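Local coordinates for RILP-like protein 2 (Mus musculus, PDB 4KP3) that takes part in shaping cells and neurons, promotes dendritic spine formation and maintenance, and helps transport proteins, including away from primary cilia, at residues E22-K27 with Y38-V43; L30-D35 with E69-L74. All blocks are in the same frame, centred on the assembly; numbering follows the deposited sequence.

How the interactions relate
The two contacts fold the N-terminal part of the RH1 domain around helix 34-49. Interaction 1 lays the short helix 22-25 on the middle of this helix. Interaction 2 joins the loop before it, and its first turn, to the long helix 55-100. Their centres are about 11 Å apart. Along the chain the segments alternate: 22-27, 30-35, 38-43, 69-74. They touch through a probable hydrogen bond between Tyr38 and Glu72, and where Leu32 packs on the backbone of Ala24. Helices 34-49 and 55-100 run antiparallel as a hairpin. Both contacts reach the second subunit, consistent with a place in the dimer interface of this domain.

Interaction 1. Residues E22-K27 with Y38-V43; sequences EGALAK and YDISYV
Ile40 packs against Ala24 and Leu25 of the short helix 22-25. Its CB points toward that helix. From there CG1 comes nearest to the helix, with Ile40 CG1 lying 3.7 Å from Ala24 CB. The same methylene is also near the leucine, with Ile40 CG1 4.0 Å from Leu25 CD2. At the tip, the methyl Ile40 CD1 is 3.9 Å from Leu25 CD2. It also meets the alanine, at 4.0 Å between Ile40 CD1 and Ala24 CB. The second branch reaches the leucine alone, with Ile40 CG2 4.1 Å from Leu25 CD2. With CG1 anti to the carbonyl carbon (chi1 -64°) and CD1 extended beyond it (chi2 173°), the longer branch spans both partners. Leu25 turns one methyl, CD2, to this chain, and the two side chains cross at a slant. No hydrogen bond joins the segments; the contact is apolar and buried. An alanine in place of Ile40 would probably open a gap next to Ala24 CB and leave the CD2 methyl of Leu25 without its main partner here. Ile40 also touches Met68 of the same chain and Met70 of the second subunit. Arg66 of that subunit hydrogen-bonds the carbonyl oxygens of Leu25 and Lys27. Lys27 in turn forms a salt bridge with Asp36 of its own chain. This is plain apolar helix-on-helix packing, in which the backbones come close at Ala24 and Ile40: a one-turn helix ahead of the RH1 hairpin lies on helix 34-49 at the interface with the second subunit.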
ATOM      1  N   GLU E  22      -0.191  -8.191  12.930  1.00 94.77           N
ATOM      2  CA  GLU E  22      -1.505  -8.174  13.560  1.00 90.95           C
ATOM      3  C   GLU E  22      -1.539  -7.165  14.701  1.00 81.84           C
ATOM      4  O   GLU E  22      -2.443  -6.337  14.787  1.00 82.86           O
ATOM      5  CB  GLU E  22      -1.850  -9.575  14.078  1.00 95.22           C
ATOM      6  CG  GLU E  22      -3.330  -9.825  14.308  1.00 98.42           C
ATOM      7  CD  GLU E  22      -3.649 -11.302  14.464  1.00105.92           C
ATOM      8  OE1 GLU E  22      -2.921 -11.999  15.203  1.00107.25           O
ATOM      9  OE2 GLU E  22      -4.625 -11.767  13.836  1.00109.22           O
ATOM     10  N   GLY E  23      -0.528  -7.229  15.562  1.00 71.00           N
ATOM     11  CA  GLY E  23      -0.415  -6.317  16.681  1.00 65.60           C
ATOM     12  C   GLY E  23      -0.058  -4.908  16.253  1.00 69.01           C
ATOM     13  O   GLY E  23      -0.467  -3.940  16.895  1.00 73.91           O
ATOM     14  N   ALA E  24       0.707  -4.783  15.172  1.00 37.86           N
ATOM     15  CA  ALA E  24       1.061  -3.461  14.663  1.00 38.68           C
ATOM     16  C   ALA E  24      -0.165  -2.751  14.074  1.00 40.49           C
ATOM     17  O   ALA E  24      -0.521  -1.657  14.503  1.00 33.76           O
ATOM     18  CB  ALA E  24       2.176  -3.561  13.636  1.00 36.10           C
ATOM     19  N   LEU E  25      -0.814  -3.392  13.106  1.00 36.99           N
ATOM     20  CA  LEU E  25      -1.986  -2.819  12.450  1.00 41.26           C
ATOM     21  C   LEU E  25      -3.120  -2.506  13.427  1.00 42.24           C
ATOM     22  O   LEU E  25      -3.911  -1.595  13.193  1.00 47.52           O
ATOM     23  CB  LEU E  25      -2.504  -3.760  11.360  1.00 40.52           C
ATOM     24  CG  LEU E  25      -1.610  -4.049  10.150  1.00 42.80           C
ATOM     25  CD1 LEU E  25      -2.302  -5.026   9.218  1.00 48.36           C
ATOM     26  CD2 LEU E  25      -1.265  -2.773   9.410  1.00 36.28           C
ATOM     27  N   ALA E  26      -3.193  -3.263  14.518  1.00 42.55           N
ATOM     28  CA  ALA E  26      -4.277  -3.115  15.486  1.00 43.58           C
ATOM     29  C   ALA E  26      -3.994  -2.014  16.497  1.00 45.65           C
ATOM     30  O   ALA E  26      -4.876  -1.611  17.258  1.00 46.13           O
ATOM     31  CB  ALA E  26      -4.532  -4.429  16.204  1.00 38.25           C
ATOM     32  N   LYS E  27      -2.757  -1.534  16.510  1.00 49.75           N
ATOM     33  CA  LYS E  27      -2.351  -0.529  17.480  1.00 47.57           C
ATOM     34  C   LYS E  27      -2.974   0.821  17.179  1.00 48.78           C
ATOM     35  O   LYS E  27      -3.369   1.102  16.045  1.00 50.74           O
ATOM     36  CB  LYS E  27      -0.829  -0.408  17.518  1.00 49.64           C
ATOM     37  CG  LYS E  27      -0.196  -0.992  18.766  1.00 53.87           C
ATOM     38  CD  LYS E  27       1.315  -0.926  18.687  1.00 53.34           C
ATOM     39  CE  LYS E  27       1.948  -0.929  20.066  1.00 55.86           C
ATOM     40  NZ  LYS E  27       3.428  -0.773  19.989  1.00 48.96           N
ATOM     41  N   TYR E  38       8.311  -0.942  10.686  1.00 30.78           N
ATOM     42  CA  TYR E  38       9.166  -1.927  10.024  1.00 38.68           C
ATOM     43  C   TYR E  38       8.464  -3.276   9.852  1.00 35.80           C
ATOM     44  O   TYR E  38       8.600  -3.929   8.817  1.00 35.17           O
ATOM     45  CB  TYR E  38      10.468  -2.114  10.805  1.00 40.26           C
ATOM     46  CG  TYR E  38      11.257  -0.839  10.994  1.00 41.98           C
ATOM     47  CD1 TYR E  38      11.138   0.212  10.096  1.00 37.98           C
ATOM     48  CD2 TYR E  38      12.113  -0.683  12.077  1.00 43.11           C
ATOM     49  CE1 TYR E  38      11.848   1.378  10.264  1.00 38.99           C
ATOM     50  CE2 TYR E  38      12.831   0.483  12.255  1.00 40.64           C
ATOM     51  CZ  TYR E  38      12.695   1.511  11.344  1.00 41.74           C
ATOM     52  OH  TYR E  38      13.405   2.678  11.512  1.00 35.93           O
ATOM     53  N   ASP E  39       7.712  -3.683  10.871  1.00 34.22           N
ATOM     54  CA  ASP E  39       6.957  -4.932  10.815  1.00 30.55           C
ATOM     55  C   ASP E  39       5.896  -4.890   9.718  1.00 37.80           C
ATOM     56  O   ASP E  39       5.814  -5.802   8.897  1.00 35.30           O
ATOM     57  CB  ASP E  39       6.305  -5.241  12.167  1.00 35.38           C
ATOM     58  CG  ASP E  39       7.311  -5.675  13.217  1.00 45.24           C
ATOM     59  OD1 ASP E  39       8.454  -6.018  12.849  1.00 45.69           O
ATOM     60  OD2 ASP E  39       6.954  -5.681  14.413  1.00 52.71           O
ATOM     61  N   ILE E  40       5.099  -3.822   9.710  1.00 32.50           N
ATOM     62  CA  ILE E  40       4.076  -3.609   8.691  1.00 29.04           C
ATOM     63  C   ILE E  40       4.695  -3.629   7.298  1.00 26.35           C
ATOM     64  O   ILE E  40       4.131  -4.199   6.361  1.00 36.25           O
ATOM     65  CB  ILE E  40       3.352  -2.259   8.902  1.00 33.46           C
ATOM     66  CG1 ILE E  40       2.590  -2.256  10.227  1.00 36.00           C
ATOM     67  CG2 ILE E  40       2.393  -1.961   7.752  1.00 30.07           C
ATOM     68  CD1 ILE E  40       1.987  -0.902  10.587  1.00 27.03           C
ATOM     69  N   SER E  41       5.862  -3.009   7.173  1.00 26.48           N
ATOM     70  CA  SER E  41       6.564  -2.931   5.897  1.00 36.02           C
ATOM     71  C   SER E  41       6.900  -4.309   5.338  1.00 37.30           C
ATOM     72  O   SER E  41       6.773  -4.546   4.135  1.00 32.35           O
ATOM     73  CB  SER E  41       7.849  -2.119   6.048  1.00 38.06           C
ATOM     74  OG  SER E  41       7.581  -0.833   6.576  1.00 40.86           O
ATOM     75  N   TYR E  42       7.337  -5.214   6.210  1.00 33.16           N
ATOM     76  CA  TYR E  42       7.704  -6.547   5.757  1.00 38.92           C
ATOM     77  C   TYR E  42       6.513  -7.312   5.194  1.00 39.00           C
ATOM     78  O   TYR E  42       6.602  -7.890   4.110  1.00 36.49           O
ATOM     79  CB  TYR E  42       8.377  -7.367   6.863  1.00 48.81           C
ATOM     80  CG  TYR E  42       8.605  -8.800   6.446  1.00 54.71           C
ATOM     81  CD1 TYR E  42       9.456  -9.108   5.390  1.00 53.39           C
ATOM     82  CD2 TYR E  42       7.961  -9.845   7.093  1.00 65.41           C
ATOM     83  CE1 TYR E  42       9.659 -10.416   4.992  1.00 63.69           C
ATOM     84  CE2 TYR E  42       8.163 -11.160   6.706  1.00 67.89           C
ATOM     85  CZ  TYR E  42       9.013 -11.440   5.655  1.00 68.66           C
ATOM     86  OH  TYR E  42       9.215 -12.744   5.267  1.00 73.31           O
ATOM     87  N   VAL E  43       5.399  -7.315   5.917  1.00 34.74           N
ATOM     88  CA  VAL E  43       4.255  -8.102   5.467  1.00 40.98           C
ATOM     89  C   VAL E  43       3.558  -7.483   4.252  1.00 36.79           C
ATOM     90  O   VAL E  43       3.037  -8.203   3.404  1.00 39.85           O
ATOM     91  CB  VAL E  43       3.266  -8.439   6.610  1.00 39.72           C
ATOM     92  CG1 VAL E  43       3.867  -8.086   7.958  1.00 36.11           C
ATOM     93  CG2 VAL E  43       1.938  -7.752   6.399  1.00 38.85           C
TER

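Interaction 2. Residues L30-D35 with E69-L74; sequences LQLTTD and EMLETL
Thr34 leans on Glu72 in a turn of helix 55-100 where one carbonyl oxygen, Glu69 O, is gripped twice. Thr73 N bonds to Glu69 O at 3.0 Å, and Thr73 OG1 bonds to the same Glu69 O at 3.1 Å. The two donors come from opposite faces of the carbonyl plane. The hydroxyl is tilted 33° from that plane. Across the contact the touch is looser and mostly apolar. The methyl Thr34 CG2 lies 4.1 Å from Glu72 O and packs alongside the first part of the glutamate side chain. With OG1 set between the backbone N and the carbonyl carbon (chi1 53°), CG2 stands anti to the carbonyl carbon and faces the glutamate. The carboxylate of Glu72 is held through OE2, by a hydrogen bond with Tyr38 OH of helix 34-49. Thr33 and Asp36 form a capping box at the start of helix 34-49: Thr33 N bonds to Asp36 OD2, and Thr33 OG1 caps Asp36 N in return. The cap marks the start of the antiparallel helical hairpin of the RH1 domain. Before the cap, CB of Leu32 points toward helix 55-100, and Leu32 CD1 lies 4.4 Å from Leu71 CD1. Leu32 further packs on Met70 of the second subunit, and Leu71 on Leu74 of that subunit.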
ATOM      1  N   LEU E  30      -1.001   6.685  17.485  1.00 36.28           N
ATOM      2  CA  LEU E  30      -0.142   7.506  18.338  1.00 37.47           C
ATOM      3  C   LEU E  30       0.734   6.643  19.240  1.00 46.07           C
ATOM      4  O   LEU E  30       1.502   7.162  20.049  1.00 49.43           O
ATOM      5  CB  LEU E  30      -0.973   8.484  19.163  1.00 37.81           C
ATOM      6  CG  LEU E  30      -1.594   9.619  18.339  1.00 40.46           C
ATOM      7  CD1 LEU E  30      -2.392  10.533  19.247  1.00 36.91           C
ATOM      8  CD2 LEU E  30      -0.517  10.396  17.600  1.00 42.10           C
ATOM      9  N   GLN E  31       0.624   5.326  19.088  1.00 43.30           N
ATOM     10  CA  GLN E  31       1.425   4.418  19.885  1.00 46.07           C
ATOM     11  C   GLN E  31       2.225   3.428  19.055  1.00 44.38           C
ATOM     12  O   GLN E  31       2.806   2.488  19.594  1.00 53.81           O
ATOM     13  CB  GLN E  31       0.558   3.708  20.901  1.00 52.29           C
ATOM     14  CG  GLN E  31       0.067   4.637  21.977  1.00 62.79           C
ATOM     15  CD  GLN E  31      -0.852   3.969  22.941  1.00 80.14           C
ATOM     16  OE1 GLN E  31      -1.543   3.011  22.598  1.00 83.68           O
ATOM     17  NE2 GLN E  31      -0.871   4.468  24.170  1.00 89.72           N
ATOM     18  N   LEU E  32       2.243   3.636  17.743  1.00 41.38           N
ATOM     19  CA  LEU E  32       3.174   2.920  16.885  1.00 41.94           C
ATOM     20  C   LEU E  32       4.602   3.278  17.282  1.00 44.11           C
ATOM     21  O   LEU E  32       4.889   4.419  17.644  1.00 46.34           O
ATOM     22  CB  LEU E  32       2.946   3.280  15.414  1.00 39.63           C
ATOM     23  CG  LEU E  32       1.673   2.763  14.738  1.00 39.59           C
ATOM     24  CD1 LEU E  32       1.500   3.451  13.392  1.00 33.27           C
ATOM     25  CD2 LEU E  32       1.760   1.255  14.574  1.00 39.27           C
ATOM     26  N   THR E  33       5.489   2.289  17.233  1.00 39.65           N
ATOM     27  CA  THR E  33       6.925   2.537  17.301  1.00 35.77           C
ATOM     28  C   THR E  33       7.496   2.381  15.897  1.00 37.23           C
ATOM     29  O   THR E  33       6.819   1.866  15.006  1.00 42.97           O
ATOM     30  CB  THR E  33       7.633   1.530  18.206  1.00 41.32           C
ATOM     31  OG1 THR E  33       7.646   0.252  17.560  1.00 37.38           O
ATOM     32  CG2 THR E  33       6.924   1.424  19.547  1.00 35.94           C
ATOM     33  N   THR E  34       8.739   2.805  15.689  1.00 38.15           N
ATOM     34  CA  THR E  34       9.366   2.619  14.382  1.00 39.98           C
ATOM     35  C   THR E  34       9.522   1.128  14.064  1.00 42.70           C
ATOM     36  O   THR E  34       9.491   0.733  12.899  1.00 50.05           O
ATOM     37  CB  THR E  34      10.724   3.356  14.257  1.00 38.37           C
ATOM     38  OG1 THR E  34      11.578   2.990  15.345  1.00 43.55           O
ATOM     39  CG2 THR E  34      10.520   4.867  14.265  1.00 38.74           C
ATOM     40  N   ASP E  35       9.667   0.307  15.103  1.00 44.29           N
ATOM     41  CA  ASP E  35       9.680  -1.148  14.936  1.00 44.85           C
ATOM     42  C   ASP E  35       8.364  -1.662  14.349  1.00 46.47           C
ATOM     43  O   ASP E  35       8.371  -2.528  13.473  1.00 49.71           O
ATOM     44  CB  ASP E  35       9.959  -1.851  16.267  1.00 46.06           C
ATOM     45  CG  ASP E  35      11.424  -1.803  16.658  1.00 50.08           C
ATOM     46  OD1 ASP E  35      12.273  -1.677  15.752  1.00 45.35           O
ATOM     47  OD2 ASP E  35      11.723  -1.898  17.869  1.00 53.23           O
ATOM     48  N   GLU E  69       7.666   5.207   4.462  1.00 28.39           N
ATOM     49  CA  GLU E  69       8.724   6.151   4.827  1.00 26.05           C
ATOM     50  C   GLU E  69       8.171   7.361   5.586  1.00 35.14           C
ATOM     51  O   GLU E  69       8.727   7.777   6.610  1.00 33.57           O
ATOM     52  CB  GLU E  69       9.488   6.617   3.580  1.00 23.69           C
ATOM     53  CG  GLU E  69      10.498   5.606   3.045  1.00 30.92           C
ATOM     54  CD  GLU E  69      11.126   6.024   1.725  1.00 34.48           C
ATOM     55  OE1 GLU E  69      10.558   6.890   1.030  1.00 32.85           O
ATOM     56  OE2 GLU E  69      12.193   5.475   1.379  1.00 41.80           O
ATOM     57  N   MET E  70       7.070   7.918   5.084  1.00 26.85           N
ATOM     58  CA  MET E  70       6.456   9.083   5.715  1.00 27.71           C
ATOM     59  C   MET E  70       5.891   8.699   7.069  1.00 29.36           C
ATOM     60  O   MET E  70       5.988   9.463   8.030  1.00 28.59           O
ATOM     61  CB  MET E  70       5.374   9.692   4.816  1.00 31.42           C
ATOM     62  CG  MET E  70       5.944  10.290   3.538  1.00 39.30           C
ATOM     63  SD  MET E  70       4.723  11.047   2.461  1.00 53.75           S
ATOM     64  CE  MET E  70       3.568   9.707   2.278  1.00 38.18           C
ATOM     65  N   LEU E  71       5.322   7.500   7.138  1.00 30.09           N
ATOM     66  CA  LEU E  71       4.809   6.960   8.388  1.00 24.31           C
ATOM     67  C   LEU E  71       5.936   6.783   9.401  1.00 25.73           C
ATOM     68  O   LEU E  71       5.795   7.181  10.556  1.00 33.06           O
ATOM     69  CB  LEU E  71       4.101   5.627   8.140  1.00 31.62           C
ATOM     70  CG  LEU E  71       3.389   5.007   9.341  1.00 33.04           C
ATOM     71  CD1 LEU E  71       2.260   5.898   9.777  1.00 33.30           C
ATOM     72  CD2 LEU E  71       2.858   3.627   9.003  1.00 37.79           C
ATOM     73  N   GLU E  72       7.050   6.189   8.971  1.00 28.26           N
ATOM     74  CA  GLU E  72       8.215   6.031   9.843  1.00 25.73           C
ATOM     75  C   GLU E  72       8.672   7.370  10.415  1.00 30.08           C
ATOM     76  O   GLU E  72       8.840   7.509  11.630  1.00 28.32           O
ATOM     77  CB  GLU E  72       9.397   5.369   9.117  1.00 29.93           C
ATOM     78  CG  GLU E  72      10.593   5.121  10.058  1.00 33.31           C
ATOM     79  CD  GLU E  72      11.924   4.927   9.340  1.00 41.82           C
ATOM     80  OE1 GLU E  72      11.948   4.922   8.090  1.00 45.84           O
ATOM     81  OE2 GLU E  72      12.954   4.786  10.037  1.00 37.57           O
ATOM     82  N   THR E  73       8.860   8.354   9.536  1.00 26.90           N
ATOM     83  CA  THR E  73       9.326   9.676   9.954  1.00 24.66           C
ATOM     84  C   THR E  73       8.425  10.309  11.018  1.00 30.12           C
ATOM     85  O   THR E  73       8.908  10.716  12.077  1.00 33.70           O
ATOM     86  CB  THR E  73       9.473  10.637   8.760  1.00 33.23           C
ATOM     87  OG1 THR E  73      10.411  10.094   7.820  1.00 28.70           O
ATOM     88  CG2 THR E  73       9.962  12.000   9.229  1.00 23.22           C
ATOM     89  N   LEU E  74       7.123  10.376  10.746  1.00 27.26           N
ATOM     90  CA  LEU E  74       6.178  10.979  11.688  1.00 28.12           C
ATOM     91  C   LEU E  74       6.131  10.240  13.023  1.00 29.61           C
ATOM     92  O   LEU E  74       6.021  10.867  14.077  1.00 34.21           O
ATOM     93  CB  LEU E  74       4.773  11.071  11.082  1.00 24.78           C
ATOM     94  CG  LEU E  74       4.606  12.099   9.963  1.00 29.16           C
ATOM     95  CD1 LEU E  74       3.151  12.211   9.552  1.00 23.39           C
ATOM     96  CD2 LEU E  74       5.143  13.449  10.398  1.00 22.54           C
TER